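PDB 4H7N: aldehyde dehydrogenase from Anabaena variabilis, which probably oxidises aldehydes to carboxylic acids with NAD+ as the coenzyme, as a member of the aldehyde dehydrogenase family. Local coordinates for residues A31-R36 with I187-G192; A73-N76 with R80-I83; E104-S109 with A448-F453; S265-E270 with L423-H428; T349-V354 with M358-E363. All coordinates share one frame; numbering follows the deposited sequence.

Contacts 2 and 5 are local, each bridging a few residues, whereas contacts 1, 3 and 4 join segments more than 150 residues apart. Contact 2 is nested inside the loop closed by contact 1, which in turn crosses contact 3. Helix 82-106 serves contact 2 at its start and contact 3 in its C-terminal part, with centres about 34 Å apart. Contacts 4 and 5 both reach the seven-stranded sheet and touch, their centres about 19 Å apart, with contact 4 near the predicted active-site E232. Contact 1, across the chain's centre from contact 5, lies at the eight-stranded sheet of the probable coenzyme-binding part, and contact 3 lies near the second subunit.

Contact 1 (A31-R36 with I187-G192); sequences AQQCNR and IFVEGG
The carboxamide of Q33 lies against two branched aliphatic side chains, I187 and V189, and the contact rests almost entirely on that one group. Leaving helix 27-46, Q33 first turns beside its own backbone N (chi1 -60°), then runs straight through CG to CD (chi2 179°). The long arm therefore carries the amide across to the strand end and the loop that follows, although the nearest CA atoms, those of Q33 and I187, remain 7.9 Å apart. There Q33 NE2 stands 3.9 Å from I187 CG2, the two side chains meeting at a slant. The same nitrogen lies 4.0 Å from V189 CG1, and Q33 OE1 is 4.1 Å from that methyl, so both polar ends of the amide border V189 while the V189 and Q33 side chains run past each other in opposite senses. The methyl I187 offers is its CG2 branch, anti to the backbone N; CG1 swings to the other side, beside that nitrogen. No hydrogen bond joins the segments, and van der Waals contact of an amide with methyl groups is all that links them here. Around this patch V189 also packs on L30 of the same helix, and I187 on A37. Strand 186-188 pairs in parallel with strand 156-161, and G192 then occupies the N-cap position of helix 193-200: a helix laid over a parallel strand-turn-helix unit, consistent with the Rossmann-like coenzyme domain of aldehyde dehydrogenases.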
# COMPACT_ATOMS: atom_id res chain seq x y z
N ALA A 31 -19.05 -13.72 -11.08
CA ALA A 31 -19.59 -12.40 -10.70
C ALA A 31 -20.78 -12.54 -9.75
O ALA A 31 -20.97 -11.78 -8.81
CB ALA A 31 -20.02 -11.64 -11.96
N GLN A 32 -21.61 -13.50 -10.06
CA GLN A 32 -22.74 -13.85 -9.22
C GLN A 32 -22.32 -14.25 -7.84
O GLN A 32 -22.87 -13.76 -6.88
CB GLN A 32 -23.51 -14.97 -9.92
CG GLN A 32 -24.81 -15.47 -9.30
CD GLN A 32 -25.42 -16.57 -10.18
OE1 GLN A 32 -25.67 -16.34 -11.38
NE2 GLN A 32 -25.61 -17.77 -9.62
N GLN A 33 -21.31 -15.12 -7.70
CA GLN A 33 -20.85 -15.54 -6.36
C GLN A 33 -20.20 -14.40 -5.58
O GLN A 33 -20.34 -14.34 -4.36
CB GLN A 33 -19.87 -16.69 -6.45
CG GLN A 33 -20.43 -17.93 -7.12
CD GLN A 33 -19.38 -19.00 -7.18
OE1 GLN A 33 -18.81 -19.28 -8.24
NE2 GLN A 33 -19.07 -19.58 -6.03
N CYS A 34 -19.48 -13.51 -6.26
CA CYS A 34 -18.92 -12.35 -5.59
C CYS A 34 -20.03 -11.43 -5.03
O CYS A 34 -19.93 -10.92 -3.90
CB CYS A 34 -17.98 -11.60 -6.53
SG CYS A 34 -16.49 -12.57 -6.87
N ASN A 35 -21.10 -11.27 -5.80
CA ASN A 35 -22.23 -10.46 -5.40
C ASN A 35 -23.00 -11.04 -4.22
O ASN A 35 -23.44 -10.28 -3.35
CB ASN A 35 -23.15 -10.12 -6.58
CG ASN A 35 -22.61 -8.94 -7.40
OD1 ASN A 35 -22.07 -7.96 -6.86
ND2 ASN A 35 -22.75 -9.04 -8.70
N ARG A 36 -23.10 -12.36 -4.15
CA ARG A 36 -23.63 -13.04 -2.98
C ARG A 36 -22.78 -12.80 -1.75
O ARG A 36 -23.29 -12.56 -0.66
CB ARG A 36 -23.78 -14.56 -3.27
N ILE A 187 -15.80 -17.72 0.51
CA ILE A 187 -16.20 -18.40 -0.69
C ILE A 187 -14.96 -19.01 -1.33
O ILE A 187 -13.97 -18.29 -1.60
CB ILE A 187 -16.79 -17.38 -1.70
CG1 ILE A 187 -17.93 -16.60 -1.08
CG2 ILE A 187 -17.29 -18.10 -2.92
CD1 ILE A 187 -19.06 -17.45 -0.54
N PHE A 188 -14.98 -20.31 -1.59
CA PHE A 188 -13.87 -20.96 -2.30
C PHE A 188 -14.26 -21.17 -3.77
O PHE A 188 -15.37 -21.63 -4.03
CB PHE A 188 -13.61 -22.34 -1.73
CG PHE A 188 -13.00 -22.30 -0.38
CD1 PHE A 188 -11.65 -22.10 -0.25
CD2 PHE A 188 -13.77 -22.45 0.74
CE1 PHE A 188 -11.08 -22.06 1.00
CE2 PHE A 188 -13.20 -22.42 2.01
CZ PHE A 188 -11.85 -22.22 2.12
N VAL A 189 -13.40 -20.78 -4.69
CA VAL A 189 -13.62 -21.00 -6.11
C VAL A 189 -12.43 -21.74 -6.68
O VAL A 189 -11.32 -21.60 -6.22
CB VAL A 189 -13.90 -19.71 -6.90
CG1 VAL A 189 -15.15 -19.01 -6.36
CG2 VAL A 189 -12.76 -18.76 -6.82
N GLU A 190 -12.68 -22.54 -7.69
CA GLU A 190 -11.65 -23.39 -8.30
C GLU A 190 -11.29 -22.85 -9.66
O GLU A 190 -12.16 -22.30 -10.37
CB GLU A 190 -12.21 -24.80 -8.50
CG GLU A 190 -12.34 -25.59 -7.21
CD GLU A 190 -13.27 -26.81 -7.36
OE1 GLU A 190 -13.98 -26.96 -8.43
OE2 GLU A 190 -13.28 -27.62 -6.38
N GLY A 191 -10.04 -23.04 -10.07
CA GLY A 191 -9.70 -22.69 -11.42
C GLY A 191 -8.25 -22.42 -11.56
O GLY A 191 -7.53 -22.42 -10.57
N GLY A 192 -7.83 -22.20 -12.81
CA GLY A 192 -6.45 -21.83 -13.09
C GLY A 192 -6.27 -20.34 -13.17
O GLY A 192 -7.06 -19.58 -12.66

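Contact 2 (A73-N76 with R80-I83); sequences ALVN and RLSI
The backbone oxygen of R80 is met twice: it takes a hydrogen bond from T84 OG1, in the first turn of the following helix, and V75 CG2 packs on it at 3.6 Å. The same V75 methyl touches L81 CD1 at 4.0 Å, the two side chains lying aslant, so a single branch of the valine covers both a carbonyl and a leucine. Its position follows from chi1 of 164°, which sets CG1 anti to the backbone N and turns CG2 beside that nitrogen, on the side of R80 and L81. The R80 side chain starts out away from helix 67-78 but bends back, and its NH2 ends 4.5 Å from L74 CG, which approaches the guanidinium obliquely. One face of that group is covered by CG2 of I83, from the same segment as R80, 3.5 Å above the plane and over its centre. The charge is met outside the two segments: NH2 forms a salt bridge with E87 and NH1 a hydrogen bond with N261. Helix 67-78 thus ends, and helix 82-106 begins, around a buried arginine whose polar rim is engaged while I83 covers one face and L74 approaches obliquely. Such a setting suggests that the guanidinium is probably held against turning, and that the E87 carboxylate probably offsets the cost of burying its positive charge.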
# COMPACT_ATOMS: atom_id res chain seq x y z
N ALA A 73 -6.67 -35.18 2.33
CA ALA A 73 -6.74 -34.39 1.12
C ALA A 73 -5.43 -33.64 0.86
O ALA A 73 -5.01 -33.53 -0.28
CB ALA A 73 -7.91 -33.42 1.16
N LEU A 74 -4.78 -33.18 1.92
CA LEU A 74 -3.54 -32.41 1.76
C LEU A 74 -2.35 -33.35 1.44
O LEU A 74 -1.48 -33.01 0.65
CB LEU A 74 -3.36 -31.50 2.97
CG LEU A 74 -2.30 -30.43 2.88
CD1 LEU A 74 -2.52 -29.48 1.71
CD2 LEU A 74 -2.31 -29.64 4.20
N VAL A 75 -2.33 -34.54 1.99
CA VAL A 75 -1.37 -35.58 1.54
C VAL A 75 -1.56 -35.84 0.01
O VAL A 75 -0.60 -35.91 -0.75
CB VAL A 75 -1.56 -36.90 2.27
CG1 VAL A 75 -0.87 -38.07 1.58
CG2 VAL A 75 -1.09 -36.80 3.70
N ASN A 76 -2.80 -36.00 -0.41
CA ASN A 76 -3.11 -36.22 -1.81
C ASN A 76 -2.60 -35.04 -2.67
O ASN A 76 -2.04 -35.27 -3.76
CB ASN A 76 -4.63 -36.39 -1.97
CG ASN A 76 -5.06 -37.10 -3.25
OD1 ASN A 76 -6.20 -37.62 -3.32
ND2 ASN A 76 -4.21 -37.11 -4.29
N ARG A 80 3.11 -35.65 0.58
CA ARG A 80 3.90 -35.83 1.78
C ARG A 80 3.05 -35.70 3.02
O ARG A 80 2.00 -35.04 3.01
CB ARG A 80 5.12 -34.86 1.82
CG ARG A 80 4.93 -33.41 1.36
CD ARG A 80 4.01 -32.58 2.23
NE ARG A 80 4.07 -31.17 1.84
CZ ARG A 80 3.22 -30.22 2.20
NH1 ARG A 80 3.46 -28.96 1.81
NH2 ARG A 80 2.15 -30.46 2.96
N LEU A 81 3.53 -36.34 4.09
CA LEU A 81 2.83 -36.36 5.37
C LEU A 81 3.37 -35.39 6.44
O LEU A 81 2.61 -34.60 6.96
CB LEU A 81 2.80 -37.79 5.94
CG LEU A 81 2.04 -38.01 7.25
CD1 LEU A 81 0.62 -37.46 7.20
CD2 LEU A 81 2.02 -39.50 7.62
N SER A 82 4.64 -35.48 6.82
CA SER A 82 5.06 -34.75 8.02
C SER A 82 4.93 -33.24 7.83
O SER A 82 4.46 -32.54 8.74
CB SER A 82 6.45 -35.19 8.48
OG SER A 82 7.39 -34.94 7.46
N ILE A 83 5.23 -32.73 6.64
CA ILE A 83 5.00 -31.29 6.37
C ILE A 83 3.49 -31.01 6.26
O ILE A 83 3.04 -29.91 6.58
CB ILE A 83 5.78 -30.77 5.13
CG1 ILE A 83 7.30 -30.95 5.27
CG2 ILE A 83 5.49 -29.32 4.84
CD1 ILE A 83 7.86 -30.87 6.68

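Contact 3 (E104-S109 with A448-F453); sequences ELLQTS and AGLKRF
L105 lays its CD1 methyl against L450, meeting CB at 4.0 Å as the two side chains pass at a slant. The next residue, L106, reaches L450 from another direction: its CD2 comes 4.0 Å from L450 CD2, with the side chains nearly perpendicular. One leucine is thereby touched near its root and at one branch tip by two consecutive leucines. L450 holds CG anti to its N (chi1 -171°), which helps bring CD2 to L106. K451 bends at its third and fourth torsions, bringing NZ to 2.9 Å from L105 O. Behind this apolar patch R452 grips the oxygen of G449 side-on: NE lies 3.0 Å from G449 O but above the carbonyl plane, while NH2, at 3.1 Å, sits in that plane on a lone pair. F453 CZ covers one face of the guanidinium, and D146 supplies a salt bridge to NH2. The contact joins the C-terminal part of helix 82-106 to short helix 448-451, just before strands 109-112 and 454-462. A448 packs on K456 of the second subunit, consistent with the oligomerisation region of aldehyde dehydrogenases.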
# COMPACT_ATOMS: atom_id res chain seq x y z
N GLU A 104 -7.85 -5.67 19.63
CA GLU A 104 -7.04 -4.50 19.92
C GLU A 104 -6.80 -3.71 18.65
O GLU A 104 -6.81 -2.49 18.67
CB GLU A 104 -5.75 -4.93 20.52
CG GLU A 104 -4.76 -3.82 20.77
CD GLU A 104 -3.42 -4.16 20.15
OE1 GLU A 104 -3.32 -5.24 19.49
OE2 GLU A 104 -2.47 -3.36 20.31
N LEU A 105 -6.64 -4.39 17.53
CA LEU A 105 -6.38 -3.71 16.27
C LEU A 105 -7.61 -3.00 15.73
O LEU A 105 -7.47 -2.08 14.94
CB LEU A 105 -5.82 -4.69 15.20
CG LEU A 105 -4.47 -5.31 15.61
CD1 LEU A 105 -4.01 -6.37 14.63
CD2 LEU A 105 -3.38 -4.25 15.76
N LEU A 106 -8.82 -3.45 16.10
CA LEU A 106 -10.03 -2.89 15.54
C LEU A 106 -10.73 -1.86 16.45
O LEU A 106 -11.77 -1.33 16.09
CB LEU A 106 -11.00 -3.98 15.21
CG LEU A 106 -10.55 -4.98 14.15
CD1 LEU A 106 -11.62 -6.02 14.06
CD2 LEU A 106 -10.39 -4.32 12.81
N GLN A 107 -10.18 -1.61 17.62
CA GLN A 107 -10.86 -0.74 18.58
C GLN A 107 -10.80 0.74 18.12
O GLN A 107 -9.75 1.21 17.68
CB GLN A 107 -10.25 -0.90 19.97
CG GLN A 107 -8.90 -0.23 20.12
CD GLN A 107 -8.10 -0.76 21.30
OE1 GLN A 107 -8.67 -1.26 22.28
NE2 GLN A 107 -6.77 -0.65 21.21
N THR A 108 -11.93 1.44 18.18
CA THR A 108 -11.96 2.88 17.89
C THR A 108 -11.14 3.63 18.96
O THR A 108 -10.79 3.08 20.00
CB THR A 108 -13.40 3.46 17.91
OG1 THR A 108 -13.94 3.33 19.24
CG2 THR A 108 -14.33 2.78 16.88
N SER A 109 -10.87 4.89 18.71
CA SER A 109 -10.16 5.70 19.65
C SER A 109 -10.76 7.11 19.62
O SER A 109 -11.43 7.49 18.67
CB SER A 109 -8.66 5.69 19.30
OG SER A 109 -8.48 5.86 17.90
N ALA A 448 0.09 -4.67 11.01
CA ALA A 448 -0.10 -4.20 9.62
C ALA A 448 -0.69 -5.25 8.69
O ALA A 448 -1.35 -4.93 7.72
CB ALA A 448 1.23 -3.69 9.07
N GLY A 449 -0.47 -6.52 9.03
CA GLY A 449 -1.03 -7.64 8.33
C GLY A 449 -2.56 -7.74 8.43
O GLY A 449 -3.19 -8.40 7.58
N LEU A 450 -3.16 -7.12 9.45
CA LEU A 450 -4.59 -7.06 9.52
C LEU A 450 -5.05 -5.70 9.06
O LEU A 450 -6.03 -5.58 8.38
CB LEU A 450 -5.10 -7.37 10.91
CG LEU A 450 -6.61 -7.52 10.87
CD1 LEU A 450 -7.00 -8.75 11.59
CD2 LEU A 450 -7.22 -6.28 11.48
N LYS A 451 -4.31 -4.65 9.41
CA LYS A 451 -4.74 -3.32 9.07
C LYS A 451 -4.73 -2.98 7.60
O LYS A 451 -5.49 -2.14 7.14
CB LYS A 451 -3.93 -2.33 9.88
CG LYS A 451 -4.26 -2.46 11.37
CD LYS A 451 -3.53 -1.42 12.22
CE LYS A 451 -4.40 -0.19 12.44
NZ LYS A 451 -5.59 -0.54 13.27
N ARG A 452 -3.96 -3.68 6.81
CA ARG A 452 -4.08 -3.49 5.39
C ARG A 452 -5.49 -3.69 4.83
O ARG A 452 -5.80 -3.17 3.73
CB ARG A 452 -3.01 -4.28 4.66
CG ARG A 452 -3.23 -5.73 4.60
CD ARG A 452 -1.92 -6.49 4.22
NE ARG A 452 -2.09 -7.77 4.87
CZ ARG A 452 -1.99 -8.99 4.33
NH1 ARG A 452 -1.66 -9.17 3.07
NH2 ARG A 452 -2.18 -10.05 5.10
N PHE A 453 -6.34 -4.45 5.53
CA PHE A 453 -7.69 -4.77 5.04
C PHE A 453 -8.78 -3.78 5.49
O PHE A 453 -9.95 -4.02 5.26
CB PHE A 453 -8.09 -6.19 5.49
CG PHE A 453 -7.22 -7.26 4.90
CD1 PHE A 453 -7.08 -7.36 3.54
CD2 PHE A 453 -6.46 -8.05 5.70
CE1 PHE A 453 -6.26 -8.34 2.96
CE2 PHE A 453 -5.59 -8.98 5.15
CZ PHE A 453 -5.50 -9.13 3.79

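Contact 4 (S265-E270 with L423-H428); sequences SCLSIE and LTAMMH
L267, in a type I beta turn from S265 to S268 reinforced by an ST turn, packs against T424 and A425 of the loop after strand 415-418. From CB, which points toward that loop, the chain turns CG beside the backbone N (chi1 -52°), and CG itself stands 4.0 Å from T424 OG1. The fork then divides its work. CD2 approaches the same oxygen at 3.4 Å, while CD1 lies 3.5 Å from it and also spans to the next residue, meeting A425 N at 3.7 Å and A425 CB at 3.8 Å. Both methyls of the fork thus touch the T424 hydroxyl oxygen, the two side chains crossing at about a right angle. If the leucine were cut back to an alanine, T424 OG1 and A425 CB would probably lose their apolar cover and a gap would be likely to open between turn and loop. L392 packs on L267 as well, and T424 packs on L460 of the second subunit. The L267 side chain lies about 6 Å from that of E232, the predicted active-site residue. Within the turn itself, L267 N donates to S265 OG at 3.1 Å with an N-H...O angle of 152°.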
# COMPACT_ATOMS: atom_id res chain seq x y z
N SER A 265 9.41 -23.46 -2.03
CA SER A 265 9.09 -22.43 -1.09
C SER A 265 9.78 -21.15 -1.53
O SER A 265 10.98 -21.17 -1.87
CB SER A 265 9.54 -22.78 0.30
OG SER A 265 9.29 -21.77 1.20
N CYS A 266 9.03 -20.05 -1.43
CA CYS A 266 9.55 -18.67 -1.61
C CYS A 266 10.76 -18.42 -0.67
O CYS A 266 11.67 -17.68 -1.02
CB CYS A 266 8.42 -17.63 -1.31
SG CYS A 266 7.13 -17.72 -2.58
N LEU A 267 10.73 -19.07 0.49
CA LEU A 267 11.69 -18.87 1.61
C LEU A 267 12.82 -19.88 1.65
O LEU A 267 13.60 -19.93 2.61
CB LEU A 267 10.95 -19.00 2.96
CG LEU A 267 9.73 -18.12 3.05
CD1 LEU A 267 8.91 -18.43 4.29
CD2 LEU A 267 10.15 -16.69 2.98
N SER A 268 12.92 -20.69 0.62
CA SER A 268 13.94 -21.67 0.55
C SER A 268 15.28 -20.94 0.38
O SER A 268 15.38 -20.01 -0.44
CB SER A 268 13.72 -22.58 -0.69
OG SER A 268 14.53 -23.70 -0.54
N ILE A 269 16.32 -21.44 1.05
CA ILE A 269 17.69 -21.01 0.80
C ILE A 269 18.09 -21.59 -0.59
O ILE A 269 18.10 -22.81 -0.76
CB ILE A 269 18.67 -21.49 1.87
CG1 ILE A 269 18.34 -20.93 3.27
CG2 ILE A 269 20.11 -21.14 1.46
CD1 ILE A 269 18.22 -19.40 3.31
N GLU A 270 18.42 -20.73 -1.54
CA GLU A 270 18.73 -21.19 -2.87
C GLU A 270 20.15 -20.86 -3.33
O GLU A 270 20.55 -21.24 -4.41
CB GLU A 270 17.73 -20.58 -3.84
CG GLU A 270 16.31 -21.18 -3.71
CD GLU A 270 15.45 -21.11 -4.99
OE1 GLU A 270 15.96 -20.74 -6.07
OE2 GLU A 270 14.22 -21.40 -4.88
N LEU A 423 13.95 -18.58 9.06
CA LEU A 423 13.12 -18.53 10.27
C LEU A 423 11.75 -18.04 9.99
O LEU A 423 10.80 -18.49 10.68
CB LEU A 423 13.78 -17.72 11.39
CG LEU A 423 14.91 -18.47 12.05
CD1 LEU A 423 15.74 -17.56 12.91
CD2 LEU A 423 14.37 -19.65 12.87
N THR A 424 11.56 -17.24 8.93
CA THR A 424 10.20 -16.78 8.63
C THR A 424 9.28 -17.89 8.19
O THR A 424 8.09 -17.73 8.22
CB THR A 424 10.12 -15.64 7.63
OG1 THR A 424 10.56 -16.08 6.34
CG2 THR A 424 10.98 -14.48 8.12
N ALA A 425 9.84 -19.02 7.82
CA ALA A 425 8.98 -20.17 7.57
C ALA A 425 8.37 -20.74 8.87
O ALA A 425 7.30 -21.34 8.85
CB ALA A 425 9.76 -21.22 6.75
N MSE A 426 8.98 -20.50 10.03
CA MSE A 426 8.49 -21.10 11.29
C MSE A 426 7.88 -20.09 12.19
O MSE A 426 7.30 -20.42 13.20
CB MSE A 426 9.63 -21.79 12.04
CG MSE A 426 10.07 -22.99 11.21
SE MSE A 426 8.62 -24.33 11.04
CE MSE A 426 8.09 -24.53 12.93
N MSE A 427 8.00 -18.81 11.86
CA MSE A 427 7.57 -17.78 12.75
C MSE A 427 6.96 -16.66 12.02
O MSE A 427 7.39 -16.29 10.96
CB MSE A 427 8.76 -17.11 13.34
CG MSE A 427 9.52 -18.20 13.98
SE MSE A 427 11.08 -17.21 14.55
CE MSE A 427 10.18 -16.37 16.12
N HIS A 428 6.05 -16.03 12.72
CA HIS A 428 5.12 -15.09 12.21
C HIS A 428 5.30 -13.76 12.98
O HIS A 428 4.35 -13.01 13.09
CB HIS A 428 3.74 -15.67 12.54
CG HIS A 428 3.63 -16.16 13.96
ND1 HIS A 428 3.52 -15.29 15.04
CD2 HIS A 428 3.71 -17.40 14.49
CE1 HIS A 428 3.50 -15.99 16.16
NE2 HIS A 428 3.60 -17.27 15.85

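Contact 5 (T349-V354 with M358-E363); sequences TVMTNV and MKVMTE
V354 touches the selenium atoms of two selenomethionines, M358 and M361, which lie in directions roughly at right angles from its CB; together with M351, also a selenomethionine, against V360, this is the closely packed part of the contact. M361 SE comes 3.5 Å from V354 CG2, while M358 SE is 3.7 Å from V354 CB and 3.6 Å from V354 CA; each selenomethionine side chain crosses the valine at about a right angle. M358 reaches this far because its chain is extended beyond CG, and its terminal CE passes on to lie 3.5 Å from N353 O. M361 arrives by a different route, bent at the bond to selenium (chi3 94°). Earlier in the chain, within strand 349-352, M351 meets V360 tip to tip, M351 CE standing 3.5 Å from V360 CG1. In the fold, strand 349-352 sits between strands 330-333 and 369-375 of the seven-stranded sheet, and the loop 358-363 leads back to strand 369-375, so its side chains pack on the end of one strand and the turn beyond it. Helix 311-326 borders the same side through A324 on M351 and D323 on M358. Within the loop, K359 O receives backbone hydrogen bonds from both T362 and E363, and K236 NZ is hydrogen-bonded to the oxygens of V360 and E363. Toward solvent the contact thins. N353 is exposed and its CB is directed away from 358-363, with ND2 hydrogen-bonded to G328 O.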
# COMPACT_ATOMS: atom_id res chain seq x y z
N THR A 349 20.53 -31.89 -3.32
CA THR A 349 21.61 -31.81 -4.27
C THR A 349 22.58 -30.73 -3.85
O THR A 349 22.19 -29.57 -3.74
CB THR A 349 21.02 -31.47 -5.64
OG1 THR A 349 20.12 -32.51 -6.02
CG2 THR A 349 22.07 -31.30 -6.68
N VAL A 350 23.84 -31.12 -3.57
CA VAL A 350 24.92 -30.16 -3.29
C VAL A 350 25.80 -30.04 -4.53
O VAL A 350 26.28 -31.05 -5.04
CB VAL A 350 25.79 -30.59 -2.09
CG1 VAL A 350 26.92 -29.60 -1.84
CG2 VAL A 350 24.92 -30.76 -0.86
N MSE A 351 26.02 -28.80 -4.98
CA MSE A 351 26.90 -28.53 -6.11
C MSE A 351 27.91 -27.48 -5.78
O MSE A 351 27.63 -26.51 -5.06
CB MSE A 351 26.14 -27.95 -7.28
CG MSE A 351 24.75 -28.47 -7.52
SE MSE A 351 23.99 -27.61 -9.17
CE MSE A 351 24.85 -25.93 -9.17
N THR A 352 29.09 -27.61 -6.36
CA THR A 352 30.17 -26.62 -6.21
C THR A 352 30.71 -26.29 -7.61
O THR A 352 30.20 -26.78 -8.63
CB THR A 352 31.31 -27.09 -5.25
OG1 THR A 352 31.99 -28.21 -5.81
CG2 THR A 352 30.78 -27.48 -3.83
N ASN A 353 31.75 -25.46 -7.65
CA ASN A 353 32.23 -24.84 -8.87
C ASN A 353 31.08 -24.12 -9.59
O ASN A 353 30.85 -24.34 -10.76
CB ASN A 353 32.82 -25.89 -9.78
CG ASN A 353 33.89 -25.33 -10.69
OD1 ASN A 353 34.82 -24.66 -10.23
ND2 ASN A 353 33.77 -25.59 -11.99
N VAL A 354 30.33 -23.32 -8.84
CA VAL A 354 29.13 -22.63 -9.36
C VAL A 354 29.39 -21.14 -9.38
O VAL A 354 30.34 -20.65 -8.75
CB VAL A 354 27.87 -22.93 -8.53
CG1 VAL A 354 27.51 -24.40 -8.62
CG2 VAL A 354 28.07 -22.56 -7.06
N MSE A 358 25.10 -18.99 -14.03
CA MSE A 358 24.17 -20.13 -14.10
C MSE A 358 22.77 -19.78 -13.60
O MSE A 358 22.59 -19.01 -12.62
CB MSE A 358 24.71 -21.31 -13.24
CG MSE A 358 26.11 -21.75 -13.57
SE MSE A 358 26.80 -22.91 -12.12
CE MSE A 358 28.46 -23.36 -13.06
N LYS A 359 21.76 -20.39 -14.21
CA LYS A 359 20.38 -20.18 -13.80
C LYS A 359 20.13 -20.53 -12.37
O LYS A 359 19.35 -19.88 -11.69
CB LYS A 359 19.46 -21.06 -14.62
CG LYS A 359 19.35 -20.65 -16.07
CD LYS A 359 18.55 -21.73 -16.79
CE LYS A 359 18.68 -21.66 -18.29
NZ LYS A 359 17.53 -20.88 -18.81
N VAL A 360 20.76 -21.61 -11.93
CA VAL A 360 20.54 -22.08 -10.56
C VAL A 360 20.95 -21.05 -9.49
O VAL A 360 20.55 -21.15 -8.34
CB VAL A 360 21.24 -23.46 -10.36
CG1 VAL A 360 22.72 -23.28 -10.10
CG2 VAL A 360 20.57 -24.24 -9.25
N MSE A 361 21.80 -20.10 -9.86
CA MSE A 361 22.20 -19.02 -8.97
C MSE A 361 21.49 -17.70 -9.19
O MSE A 361 21.71 -16.74 -8.44
CB MSE A 361 23.74 -18.93 -9.05
CG MSE A 361 24.22 -20.15 -8.26
SE MSE A 361 25.98 -19.82 -7.51
CE MSE A 361 25.27 -19.19 -5.79
N THR A 362 20.62 -17.62 -10.19
CA THR A 362 19.98 -16.37 -10.50
C THR A 362 18.45 -16.47 -10.58
O THR A 362 17.79 -15.66 -10.00
CB THR A 362 20.50 -15.77 -11.79
OG1 THR A 362 20.24 -16.67 -12.86
CG2 THR A 362 21.99 -15.48 -11.68
N GLU A 363 17.90 -17.46 -11.28
CA GLU A 363 16.44 -17.60 -11.41
C GLU A 363 15.92 -18.52 -10.31
O GLU A 363 16.62 -19.43 -9.90
CB GLU A 363 16.07 -18.14 -12.79
CG GLU A 363 16.52 -17.21 -13.92
CD GLU A 363 16.43 -17.83 -15.31
OE1 GLU A 363 15.74 -18.85 -15.50
OE2 GLU A 363 17.08 -17.28 -16.23